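Local coordinates for enoyl-CoA hydratase (Mycobacterium tuberculosis, PDB 5KJP), which probably catalyses the reversible hydration of trans-2-enoyl-CoA thioesters in fatty-acid metabolism, as a member of the crotonase superfamily, at residues A[26-31]-A[49-54]; A[60-65]-A[104-109]. One frame throughout, in Å; residues are numbered along the deposited sequence.

Interaction 1 of 2, residues A[26-31]-A[49-54]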
# COMPACT_ATOMS: atom_id res chain seq x y z
N LEU A 26 -3.84 24.20 16.57
CA LEU A 26 -4.90 24.99 15.98
C LEU A 26 -6.13 24.12 15.72
O LEU A 26 -6.07 23.19 14.91
CB LEU A 26 -4.43 25.65 14.68
CG LEU A 26 -5.36 26.78 14.21
CD1 LEU A 26 -5.24 27.97 15.17
CD2 LEU A 26 -5.08 27.20 12.77
N ILE A 27 -7.23 24.40 16.40
CA ILE A 27 -8.46 23.64 16.17
C ILE A 27 -9.38 24.39 15.21
O ILE A 27 -9.83 25.51 15.48
CB ILE A 27 -9.21 23.36 17.48
CG1 ILE A 27 -8.27 22.68 18.48
CG2 ILE A 27 -10.45 22.50 17.21
CD1 ILE A 27 -8.90 22.45 19.82
N ILE A 28 -9.65 23.75 14.07
CA ILE A 28 -10.42 24.34 12.98
C ILE A 28 -11.76 23.62 12.87
O ILE A 28 -11.80 22.40 12.67
CB ILE A 28 -9.67 24.23 11.64
CG1 ILE A 28 -8.23 24.74 11.78
CG2 ILE A 28 -10.43 24.97 10.53
CD1 ILE A 28 -7.29 24.23 10.71
N THR A 29 -12.85 24.36 13.01
CA THR A 29 -14.17 23.76 13.01
C THR A 29 -15.05 24.32 11.91
O THR A 29 -15.35 25.51 11.89
CB THR A 29 -14.87 23.98 14.37
OG1 THR A 29 -14.05 23.45 15.41
CG2 THR A 29 -16.23 23.30 14.40
N ILE A 30 -15.47 23.46 10.98
CA ILE A 30 -16.45 23.88 9.99
C ILE A 30 -17.77 24.10 10.71
O ILE A 30 -18.23 23.24 11.47
CB ILE A 30 -16.61 22.86 8.84
CG1 ILE A 30 -15.26 22.59 8.17
CG2 ILE A 30 -17.63 23.38 7.83
CD1 ILE A 30 -15.27 21.36 7.25
N ASN A 31 -18.36 25.27 10.49
CA ASN A 31 -19.48 25.73 11.29
C ASN A 31 -20.70 26.04 10.42
O ASN A 31 -21.17 27.17 10.36
CB ASN A 31 -19.07 26.97 12.10
CG ASN A 31 -20.14 27.41 13.09
OD1 ASN A 31 -20.88 26.60 13.64
ND2 ASN A 31 -20.22 28.72 13.32
N ASP A 49 -7.48 29.97 4.83
CA ASP A 49 -6.94 30.94 5.78
C ASP A 49 -6.38 30.25 7.03
O ASP A 49 -5.33 30.64 7.54
CB ASP A 49 -8.02 31.95 6.19
CG ASP A 49 -8.37 32.93 5.08
OD1 ASP A 49 -7.60 33.04 4.09
OD2 ASP A 49 -9.41 33.61 5.21
N ALA A 50 -7.10 29.24 7.51
CA ALA A 50 -6.67 28.49 8.69
C ALA A 50 -5.35 27.76 8.45
O ALA A 50 -4.47 27.74 9.31
CB ALA A 50 -7.76 27.51 9.12
N MSE A 51 -5.21 27.15 7.27
CA MSE A 51 -3.97 26.46 6.93
C MSE A 51 -2.82 27.45 6.79
O MSE A 51 -1.68 27.15 7.19
CB MSE A 51 -4.15 25.64 5.64
CG MSE A 51 -5.18 24.52 5.73
SE MSE A 51 -5.03 23.39 7.34
CE MSE A 51 -6.83 22.61 7.28
N ASP A 52 -3.10 28.64 6.25
CA ASP A 52 -2.10 29.70 6.17
C ASP A 52 -1.66 30.12 7.57
O ASP A 52 -0.48 30.35 7.83
CB ASP A 52 -2.62 30.93 5.41
CG ASP A 52 -2.84 30.67 3.93
OD1 ASP A 52 -2.35 29.64 3.43
OD2 ASP A 52 -3.51 31.50 3.28
N GLN A 53 -2.64 30.21 8.47
CA GLN A 53 -2.35 30.59 9.85
C GLN A 53 -1.47 29.55 10.52
O GLN A 53 -0.48 29.89 11.18
CB GLN A 53 -3.65 30.76 10.63
CG GLN A 53 -3.43 31.16 12.08
CD GLN A 53 -4.74 31.31 12.84
OE1 GLN A 53 -5.82 31.28 12.25
NE2 GLN A 53 -4.65 31.47 14.16
N LEU A 54 -1.85 28.28 10.37
CA LEU A 54 -1.08 27.16 10.90
C LEU A 54 0.38 27.23 10.47
O LEU A 54 1.28 27.23 11.30
CB LEU A 54 -1.68 25.82 10.45
CG LEU A 54 -0.80 24.58 10.69
CD1 LEU A 54 -0.63 24.31 12.19
CD2 LEU A 54 -1.37 23.37 9.95
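I28 and A50 meet where strand 26-30 runs alongside helix 49-54, the two axes 9.9 Å apart and almost exactly antiparallel at 178°. No hydrogen bond crosses between the segments, and the join is packing, mostly of side chains. Its apolar part centres on I28. CD1 of I28 comes to 3.7 Å from CB of A50, while CG1 and CG2 of I28 each pass 3.9 Å from the same methyl, so three carbons of I28 rest against one side of an alanine small enough to leave the branched chain room. The same I28 CD1 touches CE of selenomethionine M51 at 3.8 Å. The CB of M51 points away from the strand, but a bend at chi2 (-47°) brings SE and CE round toward the strand, a reach that suits a long, flexible, unbranched chain.

The second kind of contact sets aliphatic against polar groups. L26 directs CD2 at the O of A50, 3.6 Å away, an oxygen already occupied by the helical bond from L54 N. Its CD1 lies 3.7 Å from NE2 of Q53, whose extended chain crosses L26 at about a right angle and lays its amide along the partly exposed margin.

Around this pairing, L26 also packs on V19 of strand 17-22, I28 on A63 and L65 of strand 62-67, and M51 on F96. Strand 25-30, helix 41-56 and strand 62-67 together form a beta-alpha-beta unit.

Interaction 2 of 2, residues A[60-65]-A[104-109]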
# COMPACT_ATOMS: atom_id res chain seq x y z
N LEU A 60 2.50 27.72 16.44
CA LEU A 60 1.62 26.59 16.16
C LEU A 60 2.43 25.42 15.62
O LEU A 60 3.38 25.62 14.85
CB LEU A 60 0.54 26.98 15.15
CG LEU A 60 -0.53 27.98 15.63
CD1 LEU A 60 -1.48 28.34 14.48
CD2 LEU A 60 -1.30 27.42 16.82
N SER A 61 2.06 24.22 16.02
CA SER A 61 2.78 23.02 15.60
C SER A 61 1.91 22.06 14.80
O SER A 61 2.37 21.45 13.84
CB SER A 61 3.36 22.29 16.82
OG SER A 61 4.36 23.08 17.45
N VAL A 62 0.65 21.93 15.20
CA VAL A 62 -0.27 20.95 14.63
C VAL A 62 -1.66 21.56 14.51
O VAL A 62 -2.05 22.39 15.34
CB VAL A 62 -0.34 19.65 15.49
CG1 VAL A 62 -1.40 18.68 14.97
CG2 VAL A 62 1.02 18.95 15.55
N ALA A 63 -2.42 21.17 13.49
CA ALA A 63 -3.82 21.56 13.40
C ALA A 63 -4.75 20.35 13.44
O ALA A 63 -4.37 19.24 13.05
CB ALA A 63 -4.07 22.36 12.14
N ILE A 64 -5.96 20.57 13.93
CA ILE A 64 -7.03 19.58 13.87
C ILE A 64 -8.20 20.17 13.11
O ILE A 64 -8.65 21.29 13.41
CB ILE A 64 -7.49 19.14 15.27
CG1 ILE A 64 -6.32 18.56 16.07
CG2 ILE A 64 -8.65 18.14 15.16
CD1 ILE A 64 -6.66 18.32 17.54
N LEU A 65 -8.70 19.43 12.13
CA LEU A 65 -9.88 19.84 11.38
C LEU A 65 -11.07 18.98 11.78
O LEU A 65 -11.00 17.75 11.77
CB LEU A 65 -9.64 19.74 9.88
CG LEU A 65 -10.88 19.93 8.99
CD1 LEU A 65 -11.43 21.36 9.13
CD2 LEU A 65 -10.56 19.60 7.54
N PRO A 104 1.71 19.22 10.45
CA PRO A 104 0.75 18.10 10.49
C PRO A 104 -0.69 18.55 10.70
O PRO A 104 -0.99 19.50 11.43
CB PRO A 104 1.24 17.26 11.69
CG PRO A 104 2.67 17.64 11.87
CD PRO A 104 2.75 19.09 11.49
N LEU A 105 -1.59 17.85 10.02
CA LEU A 105 -3.01 18.09 10.11
C LEU A 105 -3.73 16.79 10.43
O LEU A 105 -3.56 15.78 9.75
CB LEU A 105 -3.54 18.68 8.80
CG LEU A 105 -5.06 18.87 8.70
CD1 LEU A 105 -5.57 19.88 9.74
CD2 LEU A 105 -5.42 19.29 7.28
N ILE A 106 -4.55 16.84 11.47
CA ILE A 106 -5.37 15.70 11.88
C ILE A 106 -6.84 16.00 11.59
O ILE A 106 -7.32 17.07 11.97
CB ILE A 106 -5.21 15.39 13.38
CG1 ILE A 106 -3.74 15.11 13.72
CG2 ILE A 106 -6.12 14.24 13.80
CD1 ILE A 106 -3.40 15.35 15.19
N ALA A 107 -7.53 15.09 10.92
CA ALA A 107 -8.98 15.23 10.77
C ALA A 107 -9.70 14.48 11.89
O ALA A 107 -9.45 13.29 12.10
CB ALA A 107 -9.43 14.74 9.40
N ALA A 108 -10.58 15.17 12.61
CA ALA A 108 -11.39 14.55 13.66
C ALA A 108 -12.81 14.37 13.17
O ALA A 108 -13.59 15.33 13.10
CB ALA A 108 -11.36 15.38 14.94
N VAL A 109 -13.15 13.13 12.83
CA VAL A 109 -14.38 12.84 12.09
C VAL A 109 -15.49 12.27 12.98
O VAL A 109 -15.29 11.27 13.67
CB VAL A 109 -14.11 11.85 10.94
CG1 VAL A 109 -15.41 11.47 10.21
CG2 VAL A 109 -13.08 12.44 9.97
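Backbone bonds between A63, L65 and their partners P104, I106 and A108 join strands 62-65 and 105-109 as parallel neighbours, their axes 4.6 Å apart and inclined by 25°. A63 gives its N-H to P104 O and accepts from I106 N; L65 repeats the pattern two residues on, with L65 N to I106 O at 2.7 Å and A108 N to L65 O. All four are close to straight, the N-H of A63 meeting P104 O at 173°. Short CA-H...O approaches fill in between, such as I64 CA to I106 O at 3.2 Å.

The tight part is this central run. On the face of A63, L65 and L105, CD1 of L105 swings over the neighbouring strand, with chi1 of 175° setting CG anti to the backbone N, and rests 3.8 Å from CB of A63; the alanine leaves room for that leucine branch. On the face of I64 and I106, CG2 of I64 meets CB of A108 at 3.9 Å, and CG1 of V62 lies as far from CD1 of I106. Beta-branched residues suit these extended positions.

P104, lacking an N-H, packs closely too, its CD 3.4 Å from S61 O, and also meets L168 of the second subunit. The loose side is at S61, partly exposed: its side chain turns OG to R24, and the chains stand slightly wider apart there.

Buried main-chain groups are thus paired by bonds independent of side-chain identity, while aliphatic residues seal both faces: the chemistry of an interior strand pair in the crotonase core.

Both contacts are buried and share one sheet, in which strand 25-30 lies next to strand 62-67 and that strand next to 105-109. Interaction 2 is nearer the chain's centre and works within the sheet through main-chain hydrogen bonds; interaction 1 packs a helix on the sheet, mostly through side chains and without a hydrogen bond, and reaches a partly exposed margin at Q53. They meet directly: I28 N lies 2.7 Å from I64 O and L26 O 2.8 Å from I64 N, probable hydrogen bonds that use the polar groups of I64 directed away from strand 105-109. Across the layers, M51 CE touches L105 CD2 at 3.6 Å, so M51 of helix 41-56 also reaches interaction 2.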